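Local structure of heat shock protein 16 (Schizosaccharomyces pombe, 3W1Z) at the interface of chains A and B and the interface of chains A and C. The protein is a small heat shock protein of the alpha-crystallin family that assembles into a 16-mer and probably acts as a chaperone binding unfolded proteins. Numbering follows the deposited sequence. Chains: chain A/B/C, Heat shock protein 16.

Contact 1: the interface of chains A and B. Residues chain A 91-92, 94; chain B 19-20, 23-25, 39, 102.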
loop_
_atom_site.group_PDB
_atom_site.type_symbol
_atom_site.label_atom_id
_atom_site.label_comp_id
_atom_site.label_asym_id
_atom_site.label_seq_id
_atom_site.Cartn_x
_atom_site.Cartn_y
_atom_site.Cartn_z
ATOM N N ARG A 91 7.312 -25.643 5.863
ATOM C CA ARG A 91 7.266 -24.620 4.832
ATOM C C ARG A 91 5.970 -23.832 4.958
ATOM O O ARG A 91 5.912 -22.650 4.623
ATOM C CB ARG A 91 7.408 -25.230 3.438
ATOM C CG ARG A 91 8.702 -26.004 3.238
ATOM C CD ARG A 91 9.230 -25.855 1.818
ATOM N NE ARG A 91 9.834 -24.544 1.590
ATOM C CZ ARG A 91 11.087 -24.234 1.908
ATOM N NH1 ARG A 91 11.875 -25.137 2.476
ATOM N NH2 ARG A 91 11.555 -23.016 1.662
ATOM N N TRP A 92 4.929 -24.505 5.440
ATOM C CA TRP A 92 3.613 -23.898 5.568
ATOM C C TRP A 92 2.869 -24.498 6.758
ATOM O O TRP A 92 2.910 -25.711 6.962
ATOM C CB TRP A 92 2.831 -24.173 4.284
ATOM C CG TRP A 92 1.707 -23.237 4.023
ATOM C CD1 TRP A 92 0.378 -23.487 4.187
ATOM C CD2 TRP A 92 1.807 -21.898 3.530
ATOM N NE1 TRP A 92 -0.358 -22.382 3.832
ATOM C CE2 TRP A 92 0.497 -21.393 3.425
ATOM C CE3 TRP A 92 2.879 -21.075 3.169
ATOM C CZ2 TRP A 92 0.229 -20.102 2.977
ATOM C CZ3 TRP A 92 2.610 -19.794 2.724
ATOM C CH2 TRP A 92 1.296 -19.320 2.632
ATOM N N GLU A 94 -1.124 -24.172 8.206
ATOM C CA GLU A 94 -2.488 -23.727 8.474
ATOM C C GLU A 94 -3.169 -24.456 9.635
ATOM O O GLU A 94 -4.227 -24.037 10.102
ATOM C CB GLU A 94 -3.337 -23.808 7.206
ATOM C CG GLU A 94 -2.844 -22.892 6.102
ATOM C CD GLU A 94 -3.588 -23.093 4.801
ATOM O OE1 GLU A 94 -4.215 -24.159 4.634
ATOM O OE2 GLU A 94 -3.546 -22.183 3.947
ATOM N N ASP B 19 7.420 -20.263 -1.693
ATOM C CA ASP B 19 6.472 -20.755 -0.697
ATOM C C ASP B 19 5.115 -20.086 -0.842
ATOM O O ASP B 19 4.083 -20.758 -0.840
ATOM C CB ASP B 19 6.999 -20.511 0.719
ATOM C CG ASP B 19 7.932 -21.605 1.194
ATOM O OD1 ASP B 19 8.294 -22.477 0.377
ATOM O OD2 ASP B 19 8.311 -21.586 2.385
ATOM N N PHE B 20 5.121 -18.758 -0.948
ATOM C CA PHE B 20 3.879 -18.015 -1.122
ATOM C C PHE B 20 3.111 -18.492 -2.344
ATOM O O PHE B 20 1.943 -18.868 -2.255
ATOM C CB PHE B 20 4.143 -16.520 -1.273
ATOM C CG PHE B 20 2.890 -15.706 -1.435
ATOM C CD1 PHE B 20 1.872 -15.802 -0.503
ATOM C CD2 PHE B 20 2.731 -14.848 -2.510
ATOM C CE1 PHE B 20 0.717 -15.064 -0.640
ATOM C CE2 PHE B 20 1.575 -14.103 -2.651
ATOM C CZ PHE B 20 0.566 -14.212 -1.712
ATOM N N TYR B 23 2.030 -22.537 -1.921
ATOM C CA TYR B 23 1.059 -23.031 -0.951
ATOM C C TYR B 23 -0.153 -22.138 -0.668
ATOM O O TYR B 23 -1.120 -22.600 -0.064
ATOM C CB TYR B 23 1.775 -23.344 0.363
ATOM C CG TYR B 23 3.009 -24.197 0.186
ATOM C CD1 TYR B 23 4.221 -23.823 0.750
ATOM C CD2 TYR B 23 2.961 -25.379 -0.542
ATOM C CE1 TYR B 23 5.351 -24.598 0.591
ATOM C CE2 TYR B 23 4.087 -26.163 -0.705
ATOM C CZ TYR B 23 5.279 -25.768 -0.135
ATOM O OH TYR B 23 6.404 -26.545 -0.293
ATOM N N SER B 24 -0.124 -20.878 -1.095
ATOM C CA SER B 24 -1.226 -19.971 -0.763
ATOM C C SER B 24 -2.487 -20.305 -1.554
ATOM O O SER B 24 -2.459 -20.356 -2.784
ATOM C CB SER B 24 -0.833 -18.500 -0.944
ATOM O OG SER B 24 -0.515 -18.209 -2.291
ATOM N N PRO B 25 -3.601 -20.528 -0.840
ATOM C CA PRO B 25 -4.862 -21.019 -1.408
ATOM C C PRO B 25 -5.469 -20.053 -2.419
ATOM O O PRO B 25 -6.071 -20.486 -3.401
ATOM C CB PRO B 25 -5.772 -21.137 -0.181
ATOM C CG PRO B 25 -5.220 -20.159 0.792
ATOM C CD PRO B 25 -3.735 -20.202 0.591
ATOM N N ILE B 39 -4.083 -26.943 5.588
ATOM C CA ILE B 39 -2.960 -27.836 5.327
ATOM C C ILE B 39 -1.657 -27.425 6.011
ATOM O O ILE B 39 -1.411 -26.246 6.268
ATOM C CB ILE B 39 -2.684 -27.992 3.812
ATOM C CG1 ILE B 39 -2.159 -26.683 3.221
ATOM C CG2 ILE B 39 -3.930 -28.466 3.075
ATOM C CD1 ILE B 39 -1.717 -26.802 1.781
ATOM N N ARG B 102 -8.361 -28.319 -3.149
ATOM C CA ARG B 102 -7.149 -27.620 -2.757
ATOM C C ARG B 102 -6.013 -28.013 -3.688
ATOM O O ARG B 102 -5.645 -29.186 -3.777
ATOM C CB ARG B 102 -6.781 -27.947 -1.307
ATOM C CG ARG B 102 -5.566 -27.193 -0.778
ATOM C CD ARG B 102 -5.843 -25.700 -0.653
ATOM N NE ARG B 102 -4.673 -24.961 -0.189
ATOM C CZ ARG B 102 -4.466 -24.596 1.072
ATOM N NH1 ARG B 102 -5.356 -24.894 2.008
ATOM N NH2 ARG B 102 -3.369 -23.925 1.398
#
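A:Trp92 lays one face of its indole against B:Tyr23, whose CB sits 3.5 Å from CD2, offset toward the rim; the two side chains run antiparallel as they pass, a CH-pi contact. With CG anti to the backbone N (chi1 -158°), the indole swings across to B:Tyr23, and its in-plane NE1 points at A:Glu94 OE2, 3.2 Å away. That carboxylate faces B:Arg102, which grips it end-on: NH1 meets the syn lone pair of A:Glu94 OE1 at 3.0 Å, while NH2 reaches OE2 from above the carboxylate plane, on the same face as A:Trp92 NE1. On its anti side, A:Glu94 OE1 also accepts from B:Ile39 N at 2.9 Å, so each carboxylate oxygen accepts from at least two donors; A:Glu94 N binds B:Ile39 O, also at 2.9 Å. A lysine in place of A:Glu94 would probably leave the B:Arg102 charge without its mate and A:Trp92 NE1 without this acceptor. The B:Arg102 guanidinium is held between B:Pro25 and B:Ile39, and its NH2 binds B:Tyr23 O at 3.0 Å. A:Arg91 NE gives B:Asp19 OD1 a nearly straight hydrogen bond, also a salt bridge, of 2.8 Å; OD1 lies in the guanidinium plane and uses its syn lone pair, with the planes 72° apart. The chain A segment around strand 92-93 meets the C-terminal part of B helix 11-23 and strands 39-43 and 98-105 in a two-fold interface, probably the family's strand-exchange dimer.

Contact 2: the interface of chains A and C. Residues chain A 15, 72, 101, 103; chain C 87-88, 90-91.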
loop_
_atom_site.group_PDB
_atom_site.type_symbol
_atom_site.label_atom_id
_atom_site.label_comp_id
_atom_site.label_asym_id
_atom_site.label_seq_id
_atom_site.Cartn_x
_atom_site.Cartn_y
_atom_site.Cartn_z
ATOM N N ASP A 15 -18.108 -21.708 24.996
ATOM C CA ASP A 15 -19.017 -22.528 25.783
ATOM C C ASP A 15 -20.470 -22.240 25.412
ATOM O O ASP A 15 -20.978 -21.144 25.643
ATOM C CB ASP A 15 -18.765 -22.320 27.275
ATOM C CG ASP A 15 -17.325 -22.604 27.665
ATOM O OD1 ASP A 15 -16.534 -21.643 27.765
ATOM O OD2 ASP A 15 -16.983 -23.787 27.865
ATOM N N THR A 72 -19.030 -31.638 28.427
ATOM C CA THR A 72 -17.707 -31.069 28.212
ATOM C C THR A 72 -16.849 -31.996 27.363
ATOM O O THR A 72 -16.639 -33.161 27.705
ATOM C CB THR A 72 -16.990 -30.755 29.541
ATOM O OG1 THR A 72 -17.538 -29.557 30.105
ATOM C CG2 THR A 72 -15.500 -30.556 29.313
ATOM N N SER A 101 -10.885 -27.177 25.413
ATOM C CA SER A 101 -12.000 -27.635 26.232
ATOM C C SER A 101 -13.255 -26.824 25.920
ATOM O O SER A 101 -13.254 -25.601 26.053
ATOM C CB SER A 101 -11.651 -27.547 27.718
ATOM O OG SER A 101 -12.733 -27.987 28.521
ATOM N N THR A 103 -17.606 -26.534 26.495
ATOM C CA THR A 103 -18.783 -26.965 27.241
ATOM C C THR A 103 -20.079 -26.530 26.559
ATOM O O THR A 103 -20.239 -25.373 26.175
ATOM C CB THR A 103 -18.757 -26.440 28.695
ATOM O OG1 THR A 103 -17.768 -27.159 29.444
ATOM C CG2 THR A 103 -20.113 -26.620 29.365
ATOM N N GLU C 87 -12.635 -32.731 35.894
ATOM C CA GLU C 87 -12.644 -32.833 34.432
ATOM C C GLU C 87 -13.829 -32.123 33.777
ATOM O O GLU C 87 -13.657 -31.136 33.059
ATOM C CB GLU C 87 -12.596 -34.292 33.980
ATOM C CG GLU C 87 -11.210 -34.927 34.028
ATOM C CD GLU C 87 -10.242 -34.384 32.979
ATOM O OE1 GLU C 87 -9.075 -34.837 32.918
ATOM O OE2 GLU C 87 -10.653 -33.509 32.199
ATOM N N GLY C 88 -15.034 -32.624 34.036
ATOM C CA GLY C 88 -16.241 -32.054 33.461
ATOM C C GLY C 88 -16.660 -30.804 34.211
ATOM O O GLY C 88 -17.771 -30.302 34.041
ATOM N N GLN C 90 -15.297 -27.766 34.032
ATOM C CA GLN C 90 -15.204 -26.512 33.290
ATOM C C GLN C 90 -16.582 -26.046 32.841
ATOM O O GLN C 90 -17.399 -26.840 32.372
ATOM C CB GLN C 90 -14.271 -26.637 32.084
ATOM C CG GLN C 90 -14.060 -25.320 31.339
ATOM C CD GLN C 90 -14.489 -25.389 29.886
ATOM O OE1 GLN C 90 -14.125 -26.316 29.167
ATOM N NE2 GLN C 90 -15.271 -24.408 29.451
ATOM N N ARG C 91 -16.832 -24.752 32.993
ATOM C CA ARG C 91 -18.095 -24.151 32.595
ATOM C C ARG C 91 -17.843 -23.068 31.554
ATOM O O ARG C 91 -18.316 -23.157 30.425
ATOM C CB ARG C 91 -18.832 -23.588 33.810
ATOM C CG ARG C 91 -19.312 -24.659 34.779
ATOM C CD ARG C 91 -20.265 -25.628 34.092
ATOM N NE ARG C 91 -20.714 -26.694 34.981
ATOM C CZ ARG C 91 -20.164 -27.903 35.040
ATOM N NH1 ARG C 91 -19.136 -28.205 34.258
ATOM N NH2 ARG C 91 -20.640 -28.811 35.880
HETATM O O HOH W 1 -12.638 -29.755 30.900
#
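The flat amide of C:Gln90 and the carboxylate of A:Asp15 meet from opposite directions, their planes turned 66° apart. The amide NE2 approaches A:Asp15 OD2 on its syn side, tilted out of the carboxylate plane; the pair is modelled too short for its length to carry weight. A:Asp15 OD2 also accepts from A:Thr103 N at 3.1 Å, on the anti side and from the opposite face, so the backbone of chain A may help to place the carboxylate that receives the glutamine. The third flat group, the C:Arg91 guanidinium, has C:Gly88 at its edge, with O of that glycine in its plane.

C:Gln90 reaches across with CG anti to the backbone N (chi1 -176°) and then bends at chi2, carrying the amide toward A:Asp15 and A:Ser101. The close approach of its OE1 to A:Ser101 OG is also too short and remains doubtful in detail. Better supported is the bond from A:Thr103 OG1 to the backbone O of C:Gln90, at 3.0 Å. This hydroxyl comes from above the carbonyl plane, 57° out of it, while C:Arg91 NH1 meets C:Gln90 O from the opposite face at 2.9 Å; the carbonyl is thus held between donors from both chains. A:Thr72 OG1 shares a hydrogen bond, of undecided direction, with A:Thr103 OG1 and itself faces chain C, beside C:Gln90 O.

Water 1 adds an indirect link, lying 3.0 Å from A:Ser101 OG and 2.8 Å from C:Glu87 O, although C:Glu87 is poorly ordered. C:Arg91 O lies 3.0 Å from A:Asp15 OD2, a clash of two acceptors that makes the placement of A:Asp15 doubtful.

On chain A the surface is formed by strands 70-77 and 98-105 of the alpha-crystallin beta-sandwich, together with A:Asp15 in a loop. Chain C supplies strand 90-93 and the loop before it, in an interface that is not an exact two-fold and probably joins subunits within the 16-mer.

Contact 1 and contact 2 lie about 33 Å apart between the centres of their C-alpha atoms, so one chain A meets two neighbours at separate places. The stretch around residue 91 serves both: Arg91 of chain A works in contact 1 and that of chain C in contact 2. Strand 98-105 also recurs, through B:Arg102 and through A:Ser101 and A:Thr103. Residue 15 is in a loop in chain A, yet helix 11-23 of chain B spans it, in keeping with nonequivalent subunits. Contact 1 belongs to a two-fold interface, contact 2 to one that is not an exact two-fold; together they could join subunits beyond dimers.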